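Local coordinates for nitrate transport protein (Parabacteroides distasonis, PDB 3HN0) that probably serves as the substrate-binding component of an ABC transporter, perhaps for nitrate or a related small solute, at residues L86-K91 with I166-N171; A98-G103 with G142-A147; D109-Y114 with L258-Q263; A205-A210 with C240-L245. All blocks are in the same frame, centred on the assembly; numbering follows the deposited sequence. Where two conformers were deposited one is given.

Contact 1 of 4, residues L86-K91 with I166-N171; sequences LYLVEK and ITADLN
A classic beta bulge, in which Thr167 and Ala168 both face Leu88, interrupts the antiparallel pairing of strand 87-90 with strand 165-169. Leu88 O takes the N-H of Thr167 at 2.8 Å and, only weakly, that of Ala168 N at 3.5 Å. In return Leu88 N reaches Ala168 O at 2.9 Å, and the CB atoms of these two residues pack on one face of the sheet with Leu170 CD1. On the other face Val89 CG1 meets Ile166 CG1. At the bulge, Thr167 OG1 lies between its own backbone N and carbonyl carbon (chi1 63°), the crowded position, and donates to Glu90 OE2 at 2.6 Å, using the anti lone pair of the carboxylate.

Asn171 ties down the other end. Its OD1 accepts from Leu86 N at 2.9 Å, in the amide plane and on a lone pair, and it also takes the N-H of Thr85. Its ND2 sits 3.6 Å above the plane of the Tyr87 ring, toward the rim, and donates to Asp169 OD1 at 2.9 Å. That oxygen also accepts from Asn171 N, closing an Asx turn. An alanine in place of Asn171 would probably leave Leu86 N and Thr85 N without this acceptor and take the amide off the Tyr87 ring. Tyr87 OH bonds to Arg239 O and, through a water, to Asp169 OD2. Strands 146-149 and 165-169 flank 87-90 in a three-stranded sheet, consistent with one lobe of a two-lobed substrate-binding protein.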
# COMPACT_ATOMS: atom_id res chain seq x y z
N LEU A 86 -5.01 -12.29 -2.24
CA LEU A 86 -4.41 -13.45 -1.61
C LEU A 86 -4.23 -13.26 -0.11
O LEU A 86 -3.62 -12.29 0.36
CB LEU A 86 -3.09 -13.78 -2.31
CG LEU A 86 -2.62 -15.21 -2.09
CD1 LEU A 86 -3.61 -16.21 -2.81
CD2 LEU A 86 -1.19 -15.36 -2.56
N TYR A 87 -4.80 -14.21 0.64
CA TYR A 87 -4.69 -14.23 2.06
C TYR A 87 -4.26 -15.57 2.60
O TYR A 87 -4.55 -16.60 2.02
CB TYR A 87 -6.04 -13.83 2.68
CG TYR A 87 -6.42 -12.42 2.43
CD1 TYR A 87 -7.06 -12.05 1.23
CD2 TYR A 87 -6.15 -11.41 3.37
CE1 TYR A 87 -7.42 -10.72 0.97
CE2 TYR A 87 -6.50 -10.08 3.09
CZ TYR A 87 -7.14 -9.75 1.91
OH TYR A 87 -7.50 -8.44 1.65
N LEU A 88 -3.50 -15.58 3.70
CA LEU A 88 -3.11 -16.83 4.34
C LEU A 88 -4.10 -17.16 5.43
O LEU A 88 -4.38 -16.31 6.29
CB LEU A 88 -1.74 -16.65 4.98
CG LEU A 88 -1.10 -17.81 5.75
CD1 LEU A 88 -0.86 -19.01 4.85
CD2 LEU A 88 0.20 -17.26 6.37
N VAL A 89 -4.58 -18.40 5.46
CA VAL A 89 -5.47 -18.87 6.50
C VAL A 89 -4.85 -20.07 7.21
O VAL A 89 -4.13 -20.86 6.61
CB VAL A 89 -6.86 -19.26 5.93
CG1 VAL A 89 -7.55 -18.03 5.35
CG2 VAL A 89 -6.77 -20.38 4.83
N GLU A 90 -5.12 -20.18 8.50
CA GLU A 90 -4.59 -21.26 9.31
C GLU A 90 -5.65 -21.70 10.30
O GLU A 90 -6.43 -20.87 10.80
CB GLU A 90 -3.28 -20.84 10.02
CG GLU A 90 -2.30 -20.06 9.14
CD GLU A 90 -0.93 -19.85 9.78
OE1 GLU A 90 -0.29 -20.86 10.16
OE2 GLU A 90 -0.48 -18.68 9.88
N LYS A 91 -5.65 -23.00 10.58
CA LYS A 91 -6.49 -23.57 11.61
C LYS A 91 -5.73 -23.61 12.91
O LYS A 91 -4.52 -23.76 12.91
CB LYS A 91 -6.89 -25.00 11.25
CG LYS A 91 -7.98 -25.04 10.24
CD LYS A 91 -8.43 -26.45 9.88
CE LYS A 91 -9.08 -27.19 11.05
NZ LYS A 91 -10.40 -27.79 10.69
N ILE A 166 -7.83 -15.88 9.14
CA ILE A 166 -6.84 -15.19 8.30
C ILE A 166 -5.68 -14.79 9.23
O ILE A 166 -5.92 -14.18 10.27
CB ILE A 166 -7.42 -13.98 7.65
CG1 ILE A 166 -8.49 -14.37 6.64
CG2 ILE A 166 -6.32 -13.18 6.99
CD1 ILE A 166 -9.26 -13.18 6.06
N THR A 167 -4.47 -15.18 8.86
CA THR A 167 -3.27 -14.86 9.62
C THR A 167 -2.34 -13.89 8.90
O THR A 167 -1.47 -13.32 9.55
CB THR A 167 -2.50 -16.13 10.00
OG1 THR A 167 -2.04 -16.82 8.83
CG2 THR A 167 -3.41 -17.07 10.84
N ALA A 168 -2.51 -13.69 7.60
CA ALA A 168 -1.67 -12.71 6.88
C ALA A 168 -2.33 -12.26 5.61
O ALA A 168 -3.10 -13.01 4.98
CB ALA A 168 -0.29 -13.34 6.56
N ASP A 169 -1.96 -11.05 5.19
CA ASP A 169 -2.35 -10.45 3.94
C ASP A 169 -1.15 -10.56 3.03
O ASP A 169 -0.09 -10.05 3.38
CB ASP A 169 -2.72 -9.01 4.29
CG ASP A 169 -3.08 -8.16 3.08
OD1 ASP A 169 -2.66 -8.47 1.96
OD2 ASP A 169 -3.78 -7.13 3.27
N LEU A 170 -1.30 -11.24 1.91
CA LEU A 170 -0.18 -11.53 1.01
C LEU A 170 -0.10 -10.60 -0.20
O LEU A 170 0.56 -10.91 -1.20
CB LEU A 170 -0.22 -13.01 0.58
CG LEU A 170 0.57 -13.93 1.50
CD1 LEU A 170 0.15 -13.75 2.95
CD2 LEU A 170 0.41 -15.38 1.03
N ASN A 171 -0.78 -9.47 -0.09
CA ASN A 171 -0.94 -8.58 -1.23
C ASN A 171 0.03 -7.40 -1.31
O ASN A 171 -0.13 -6.54 -2.18
CB ASN A 171 -2.38 -8.05 -1.32
CG ASN A 171 -3.42 -9.16 -1.41
OD1 ASN A 171 -3.45 -9.90 -2.38
ND2 ASN A 171 -4.22 -9.32 -0.36
O HOH W 1 -5.31 -6.14 1.26

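Contact 2 of 4, residues A98-G103 with G142-A147; sequences ALYVFG and GKVNRA
Tyr100 and Arg146 share the one direct hydrogen bond between the segments: Tyr100 N points at Arg146 O, 2.9 Å away and nearly straight at 174°. A CA-H...O contact follows, Ala147 CA to Tyr100 O at 3.3 Å, so strand residues 99-100 and 146-147 meet through a single bridge, and just beyond it Tyr100 makes a further backbone hydrogen bond with Val148.

The aromatic contact belongs to Tyr100 and Val144. Val144 CG2 stands over the centre of the ring, 3.7 Å from its centroid and 9° off the normal, a CH-pi contact, while CG1 lies against ring atom CD1.

Among the apolar contacts, Leu99 CD1 presses on Ala147 CA at 3.4 Å, tighter than usual, and on Arg146 CG at 3.5 Å. The guanidinium beyond is held by Glu90, by Pro97 O and by a cation-pi contact with Tyr123.

Two waters complete the join. One donates to Ala98 O and accepts from Asn145 N; the other donates to Lys143 O and lies close to Tyr100 OH, at a separation too short to be trusted as a measure. An alanine in place of Tyr100 would probably open a gap beside Val144 CG2, where the ring had lain. Between the two segments themselves, then, one direct hydrogen bond is supplemented by van der Waals packing and water-mediated links.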
# COMPACT_ATOMS: atom_id res chain seq x y z
N ALA A 98 1.76 -28.37 6.34
CA ALA A 98 2.02 -27.98 4.96
C ALA A 98 1.11 -26.82 4.58
O ALA A 98 -0.06 -26.80 4.98
CB ALA A 98 1.80 -29.14 4.01
N LEU A 99 1.67 -25.87 3.82
CA LEU A 99 0.91 -24.76 3.29
C LEU A 99 0.46 -25.12 1.90
O LEU A 99 1.28 -25.32 1.00
CB LEU A 99 1.74 -23.47 3.29
CG LEU A 99 1.18 -22.23 2.59
CD1 LEU A 99 -0.14 -21.89 3.17
CD2 LEU A 99 2.20 -21.06 2.76
N TYR A 100 -0.84 -25.22 1.71
CA TYR A 100 -1.38 -25.61 0.43
C TYR A 100 -1.59 -24.39 -0.43
O TYR A 100 -2.24 -23.43 0.00
CB TYR A 100 -2.68 -26.37 0.59
CG TYR A 100 -2.50 -27.78 1.04
CD1 TYR A 100 -2.19 -28.08 2.35
CD2 TYR A 100 -2.61 -28.84 0.13
CE1 TYR A 100 -2.00 -29.43 2.77
CE2 TYR A 100 -2.46 -30.15 0.54
CZ TYR A 100 -2.15 -30.44 1.85
OH TYR A 100 -1.97 -31.75 2.24
N VAL A 101 -1.08 -24.48 -1.66
CA VAL A 101 -1.07 -23.39 -2.61
C VAL A 101 -1.68 -23.85 -3.94
O VAL A 101 -1.31 -24.89 -4.48
CB VAL A 101 0.42 -22.92 -2.85
CG1 VAL A 101 0.47 -21.80 -3.84
CG2 VAL A 101 1.08 -22.53 -1.51
N PHE A 102 -2.64 -23.08 -4.44
CA PHE A 102 -3.22 -23.35 -5.73
C PHE A 102 -2.41 -22.59 -6.83
O PHE A 102 -1.56 -21.77 -6.54
CB PHE A 102 -4.70 -22.97 -5.73
CG PHE A 102 -4.95 -21.49 -5.58
CD1 PHE A 102 -5.01 -20.89 -4.30
CD2 PHE A 102 -5.12 -20.68 -6.69
CE1 PHE A 102 -5.21 -19.52 -4.16
CE2 PHE A 102 -5.36 -19.31 -6.55
CZ PHE A 102 -5.37 -18.73 -5.28
N GLY A 103 -2.67 -22.92 -8.09
CA GLY A 103 -2.01 -22.24 -9.20
C GLY A 103 -0.49 -22.32 -9.24
O GLY A 103 0.19 -21.33 -9.53
N GLY A 142 -10.66 -31.71 6.25
CA GLY A 142 -9.65 -31.98 7.29
C GLY A 142 -8.23 -32.24 6.82
O GLY A 142 -7.36 -32.52 7.65
N LYS A 143 -7.98 -32.16 5.53
CA LYS A 143 -6.68 -32.43 4.92
C LYS A 143 -5.77 -31.20 5.03
O LYS A 143 -4.57 -31.34 5.19
CB LYS A 143 -6.89 -32.79 3.44
CG LYS A 143 -5.62 -33.17 2.64
CD LYS A 143 -5.04 -34.50 3.08
CE LYS A 143 -4.07 -35.07 2.05
NZ LYS A 143 -3.84 -36.52 2.25
N VAL A 144 -6.36 -30.01 4.96
CA VAL A 144 -5.60 -28.76 4.84
C VAL A 144 -5.78 -27.91 6.10
O VAL A 144 -6.90 -27.53 6.45
CB VAL A 144 -6.08 -28.00 3.60
CG1 VAL A 144 -5.37 -26.59 3.50
CG2 VAL A 144 -5.89 -28.81 2.33
N ASN A 145 -4.68 -27.58 6.78
CA ASN A 145 -4.69 -26.74 7.97
C ASN A 145 -4.09 -25.36 7.71
O ASN A 145 -4.14 -24.48 8.55
CB ASN A 145 -3.91 -27.44 9.10
CG ASN A 145 -4.54 -28.78 9.50
OD1 ASN A 145 -5.76 -28.91 9.58
ND2 ASN A 145 -3.71 -29.78 9.74
N ARG A 146 -3.46 -25.18 6.56
CA ARG A 146 -2.85 -23.90 6.26
C ARG A 146 -2.88 -23.77 4.75
O ARG A 146 -2.55 -24.73 4.06
CB ARG A 146 -1.45 -23.91 6.90
CG ARG A 146 -0.43 -22.90 6.48
CD ARG A 146 0.93 -23.24 7.17
NE ARG A 146 1.00 -22.74 8.54
CZ ARG A 146 1.94 -23.06 9.42
NH1 ARG A 146 2.91 -23.90 9.10
NH2 ARG A 146 1.92 -22.53 10.63
N ALA A 147 -3.33 -22.60 4.27
CA ALA A 147 -3.52 -22.39 2.86
C ALA A 147 -3.55 -20.93 2.51
O ALA A 147 -3.64 -20.06 3.38
CB ALA A 147 -4.84 -23.08 2.40
O HOH W 2 -1.97 -28.37 6.15
O HOH W 3 -1.71 -32.22 4.70

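Contact 3 of 4, residues D109-Y114 with L258-Q263; sequences DILTRY and LRLIEQ
Tyr114 N donates to Ile110 O at 2.8 Å, an ordinary helix bond that sets these two residues one turn apart on the same side of helix 107-119. Both turn toward helix 251-264, and no hydrogen bond crosses between the two segments: everything that meets there is apolar. The short axes pass 10.0 Å apart at 86°, almost perpendicular.

Leu260 is the main contributor from the second helix. Its CD1 stands over the middle of the Tyr114 ring, 3.6 Å from the centroid and 4° off the normal, a CH-pi contact in which all six ring carbons are about equally near. Tyr114 CG is anti to its backbone N (chi1 170°), which sends CG out from the helix toward Leu260, and the OH bonds to Leu173 O. The other branch of Leu260, CD2, touches both Leu111 CD2 at 3.8 Å and Ile110 CG2 at 3.9 Å. Leu260 was deposited in two conformers, and these contacts are those of one of them. The next residue, Ile261, crosses Ile110 at about a right angle and brings CD1 to 3.5 Å from Ile110 CG2.

Farther round helix 107-119, Arg113 NE donates to Asp109 OD1 at 3.3 Å, part of a salt bridge within the helix. Tyr264 extends the packing against Ile110, Arg113 and Tyr114, while Ile261 also rests on Ile63 of helix 62-70. The pair is thus a near-perpendicular helix-helix packing through aliphatic and aromatic side chains, probably joining the two lobes of a binding-protein fold.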
# COMPACT_ATOMS: atom_id res chain seq x y z
N ASP A 109 1.14 -18.67 -6.33
CA ASP A 109 2.30 -19.44 -5.90
C ASP A 109 3.55 -18.55 -5.67
O ASP A 109 4.18 -18.54 -4.60
CB ASP A 109 2.59 -20.47 -7.00
CG ASP A 109 3.75 -21.38 -6.68
OD1 ASP A 109 4.15 -21.43 -5.50
OD2 ASP A 109 4.24 -22.06 -7.62
N ILE A 110 3.89 -17.76 -6.68
CA ILE A 110 5.05 -16.87 -6.60
C ILE A 110 4.96 -15.88 -5.43
O ILE A 110 5.92 -15.71 -4.67
CB ILE A 110 5.31 -16.14 -7.92
CG1 ILE A 110 5.69 -17.14 -9.01
CG2 ILE A 110 6.45 -15.08 -7.71
CD1 ILE A 110 5.31 -16.72 -10.44
N LEU A 111 3.79 -15.27 -5.26
CA LEU A 111 3.58 -14.33 -4.17
C LEU A 111 3.64 -14.98 -2.79
O LEU A 111 4.06 -14.35 -1.81
CB LEU A 111 2.28 -13.53 -4.35
CG LEU A 111 2.34 -12.54 -5.56
CD1 LEU A 111 1.10 -11.63 -5.57
CD2 LEU A 111 3.62 -11.71 -5.58
N THR A 112 3.20 -16.22 -2.70
CA THR A 112 3.29 -16.94 -1.44
C THR A 112 4.76 -17.20 -1.15
O THR A 112 5.22 -16.96 -0.05
CB THR A 112 2.49 -18.27 -1.51
OG1 THR A 112 1.10 -17.95 -1.75
CG2 THR A 112 2.59 -19.06 -0.22
N ARG A 113 5.51 -17.63 -2.16
CA ARG A 113 6.94 -17.86 -1.96
C ARG A 113 7.65 -16.56 -1.56
O ARG A 113 8.48 -16.55 -0.67
CB ARG A 113 7.56 -18.49 -3.21
CG ARG A 113 7.20 -19.97 -3.36
CD ARG A 113 8.02 -20.60 -4.46
NE ARG A 113 7.31 -20.61 -5.73
CZ ARG A 113 7.88 -20.50 -6.93
NH1 ARG A 113 9.19 -20.30 -7.05
NH2 ARG A 113 7.11 -20.57 -8.01
N TYR A 114 7.24 -15.45 -2.17
CA TYR A 114 7.83 -14.17 -1.83
C TYR A 114 7.59 -13.78 -0.37
O TYR A 114 8.49 -13.30 0.36
CB TYR A 114 7.30 -13.09 -2.78
CG TYR A 114 7.69 -11.70 -2.35
CD1 TYR A 114 9.00 -11.26 -2.48
CD2 TYR A 114 6.74 -10.80 -1.79
CE1 TYR A 114 9.38 -10.01 -2.08
CE2 TYR A 114 7.14 -9.52 -1.37
CZ TYR A 114 8.47 -9.14 -1.53
OH TYR A 114 8.90 -7.89 -1.14
N LEU A 258 5.64 -7.06 -11.81
CA LEU A 258 6.16 -7.86 -12.93
C LEU A 258 7.64 -8.23 -12.70
O LEU A 258 8.03 -9.37 -12.93
CB LEU A 258 5.93 -7.17 -14.29
CG LEU A 258 4.45 -7.18 -14.72
CD1 LEU A 258 4.21 -6.34 -15.99
CD2 LEU A 258 3.88 -8.60 -14.91
N ARG A 259 8.42 -7.28 -12.18
CA ARG A 259 9.79 -7.53 -11.84
C ARG A 259 9.93 -8.60 -10.80
O ARG A 259 10.81 -9.47 -10.90
CB ARG A 259 10.44 -6.24 -11.34
CG ARG A 259 11.94 -6.28 -11.19
CD ARG A 259 12.53 -4.85 -10.99
NE ARG A 259 12.22 -3.96 -12.12
CZ ARG A 259 11.37 -2.91 -12.10
NH1 ARG A 259 10.72 -2.54 -10.99
NH2 ARG A 259 11.19 -2.20 -13.21
N LEU A 260 9.08 -8.55 -9.77
CA LEU A 260 9.09 -9.58 -8.74
C LEU A 260 8.80 -10.96 -9.35
O LEU A 260 9.52 -11.93 -9.10
CB LEU A 260 8.08 -9.21 -7.64
CG LEU A 260 7.97 -10.11 -6.41
CD1 LEU A 260 7.24 -9.37 -5.26
CD2 LEU A 260 7.26 -11.39 -6.79
N ILE A 261 7.75 -11.06 -10.17
CA ILE A 261 7.40 -12.33 -10.80
C ILE A 261 8.57 -12.86 -11.65
O ILE A 261 8.91 -14.03 -11.60
CB ILE A 261 6.16 -12.20 -11.71
CG1 ILE A 261 4.94 -11.85 -10.85
CG2 ILE A 261 5.94 -13.46 -12.58
CD1 ILE A 261 4.63 -12.91 -9.81
N GLU A 262 9.17 -11.96 -12.41
CA GLU A 262 10.26 -12.30 -13.29
C GLU A 262 11.45 -12.88 -12.51
O GLU A 262 12.20 -13.73 -13.02
CB GLU A 262 10.65 -11.04 -14.05
CG GLU A 262 11.70 -11.27 -15.10
CD GLU A 262 12.13 -9.99 -15.79
OE1 GLU A 262 12.07 -8.92 -15.15
OE2 GLU A 262 12.50 -10.05 -16.96
N GLN A 263 11.64 -12.44 -11.27
CA GLN A 263 12.74 -12.95 -10.43
C GLN A 263 12.62 -14.43 -10.14
O GLN A 263 13.64 -15.12 -9.91
CB GLN A 263 12.79 -12.24 -9.10
CG GLN A 263 13.46 -10.89 -9.08
CD GLN A 263 13.53 -10.38 -7.65
OE1 GLN A 263 12.55 -9.86 -7.12
NE2 GLN A 263 14.68 -10.56 -7.02

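Contact 4 of 4, residues A205-A210 with C240-L245; sequences ASCQKA and CKIYYL. With EDO (1,2-ethanediol), chain E.
Cys207 and Ile242 bury more surface here than the other residues, with Tyr244 behind them. Helical residues 205-210 run roughly antiparallel to strand residues 242-245, the short axes 7.3 Å apart at 160°, and both Cys207 and Ile242 turn their CB toward the opposite segment. Cys207 SG is anti to its carbonyl carbon (chi1 -75°), which lays the sulphur against Ile242 CG2 at 3.8 Å. The same CG2 touches Ala210 CB, one helix turn on, at 4.2 Å, so a single methyl group meets two residues of the helix. Ile242 was modelled in two conformers; this is one of them. Around this spot, Ala19 touches both Cys207 and Ile242, while Ile82 and Val211 also pack on Ile242.

The sulphur is the part of Cys207 that meets Tyr244, with SG 4.1 Å from Tyr244 CB. The tyrosine ring leads away from the helix segment, and its hydroxyl bonds to Glu200. Tyr244 N is engaged by a 1,2-ethanediol molecule, probably from the crystallisation liquor: the N-H meets EDO O2 at 2.8 Å with a nearly straight angle of 176°. That oxygen also lies 3.4 Å from Cys207 CB and 3.5 Å from Tyr243 CD1, so the diol sits between helix and strand. Tyr243 itself turns away from the helix and packs on Gln229 of the second subunit. Between the protein segments the chemistry is van der Waals contact, of sulphur and methyl groups; no hydrogen bond joins them, and the polar bond of Tyr244 N goes to the diol.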
# COMPACT_ATOMS: atom_id res chain seq x y z
N ALA A 205 -16.97 4.32 -11.26
CA ALA A 205 -18.27 4.37 -10.65
C ALA A 205 -18.71 3.01 -10.15
O ALA A 205 -19.25 2.86 -9.02
CB ALA A 205 -19.29 4.93 -11.65
N SER A 206 -18.47 1.98 -10.97
CA SER A 206 -18.85 0.60 -10.61
C SER A 206 -18.05 0.13 -9.39
O SER A 206 -18.61 -0.54 -8.46
CB SER A 206 -18.70 -0.32 -11.80
OG SER A 206 -19.17 -1.64 -11.52
N CYS A 207 -16.78 0.51 -9.36
CA CYS A 207 -15.89 0.11 -8.23
C CYS A 207 -16.38 0.81 -6.96
O CYS A 207 -16.42 0.19 -5.90
CB CYS A 207 -14.43 0.48 -8.49
SG CYS A 207 -13.64 -0.61 -9.67
N GLN A 208 -16.72 2.10 -7.06
CA GLN A 208 -17.20 2.89 -5.93
C GLN A 208 -18.49 2.30 -5.36
O GLN A 208 -18.68 2.21 -4.13
CB GLN A 208 -17.41 4.35 -6.35
CG GLN A 208 -17.87 5.25 -5.25
CD GLN A 208 -17.68 6.74 -5.59
OE1 GLN A 208 -18.64 7.44 -5.87
NE2 GLN A 208 -16.43 7.19 -5.62
N LYS A 209 -19.36 1.88 -6.25
CA LYS A 209 -20.61 1.31 -5.85
C LYS A 209 -20.41 0.01 -5.09
O LYS A 209 -21.11 -0.21 -4.14
CB LYS A 209 -21.53 1.09 -7.04
CG LYS A 209 -22.94 0.73 -6.59
CD LYS A 209 -23.92 0.66 -7.75
CE LYS A 209 -25.36 0.40 -7.35
NZ LYS A 209 -26.28 0.51 -8.56
N ALA A 210 -19.51 -0.87 -5.56
CA ALA A 210 -19.18 -2.08 -4.83
C ALA A 210 -18.76 -1.77 -3.41
O ALA A 210 -19.20 -2.45 -2.49
CB ALA A 210 -18.07 -2.92 -5.58
N CYS A 240 -11.39 -7.66 -0.87
CA CYS A 240 -11.00 -7.56 -2.27
C CYS A 240 -10.33 -6.23 -2.58
O CYS A 240 -9.65 -6.13 -3.62
CB CYS A 240 -12.22 -7.73 -3.22
SG CYS A 240 -12.89 -9.39 -3.12
N LYS A 241 -10.51 -5.21 -1.73
CA LYS A 241 -9.79 -3.93 -1.95
C LYS A 241 -10.05 -3.41 -3.39
O LYS A 241 -9.13 -3.23 -4.21
CB LYS A 241 -8.27 -4.08 -1.71
CG LYS A 241 -7.88 -4.54 -0.26
CD LYS A 241 -8.32 -3.51 0.79
CE LYS A 241 -7.93 -3.92 2.24
NZ LYS A 241 -8.99 -4.74 2.88
N ILE A 242 -11.32 -3.14 -3.64
CA ILE A 242 -11.83 -2.76 -4.95
C ILE A 242 -11.61 -1.25 -5.15
O ILE A 242 -12.11 -0.43 -4.37
CB ILE A 242 -13.33 -3.17 -5.12
CG1 ILE A 242 -13.50 -4.69 -4.94
CG2 ILE A 242 -13.92 -2.67 -6.45
CD1 ILE A 242 -12.91 -5.58 -6.09
N TYR A 243 -10.89 -0.90 -6.21
CA TYR A 243 -10.60 0.49 -6.57
C TYR A 243 -9.86 0.50 -7.89
O TYR A 243 -8.90 -0.24 -8.07
CB TYR A 243 -9.70 1.12 -5.52
CG TYR A 243 -9.45 2.60 -5.71
CD1 TYR A 243 -10.40 3.54 -5.34
CD2 TYR A 243 -8.24 3.08 -6.24
CE1 TYR A 243 -10.17 4.91 -5.46
CE2 TYR A 243 -8.01 4.46 -6.36
CZ TYR A 243 -8.98 5.36 -5.97
OH TYR A 243 -8.76 6.73 -6.11
N TYR A 244 -10.29 1.36 -8.80
CA TYR A 244 -9.63 1.39 -10.10
C TYR A 244 -8.51 2.43 -10.13
O TYR A 244 -8.73 3.62 -9.86
CB TYR A 244 -10.65 1.63 -11.24
CG TYR A 244 -9.95 1.63 -12.56
CD1 TYR A 244 -9.57 0.45 -13.14
CD2 TYR A 244 -9.60 2.81 -13.18
CE1 TYR A 244 -8.88 0.45 -14.33
CE2 TYR A 244 -8.98 2.81 -14.40
CZ TYR A 244 -8.58 1.65 -14.95
OH TYR A 244 -7.93 1.60 -16.16
N LEU A 245 -7.30 1.98 -10.46
CA LEU A 245 -6.21 2.86 -10.83
C LEU A 245 -5.78 2.59 -12.25
O LEU A 245 -5.56 1.41 -12.66
CB LEU A 245 -4.99 2.65 -9.93
CG LEU A 245 -5.06 3.19 -8.53
CD1 LEU A 245 -3.75 2.75 -7.83
CD2 LEU A 245 -5.18 4.71 -8.51
C1 EDO E . -13.87 5.08 -7.70
O1 EDO E . -12.84 6.07 -7.70
C2 EDO E . -13.36 3.70 -7.33
O2 EDO E . -12.35 3.22 -8.23

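How the contacts relate
Contacts 1 and 2 lie side by side, centres 11 Å apart, in what is probably one lobe: Glu90 OE1 of contact 1 forms a salt bridge with Arg146 NE of contact 2 at 2.8 Å. Along the chain contact 2 is nested within the loop that contact 1 closes. Helix 107-119 joins both to contact 3, with Thr112 packing on Leu86 and Leu170 of contact 1 and on Leu99 and Val101 of contact 2. Contact 4 is more distant, its centre about 30 Å from that of contact 2 and about 25 Å from that of contact 3, though Lys241 NZ comes to 4.2 Å from Tyr87 OH of contact 1. Its 1,2-ethanediol does not identify a transport site.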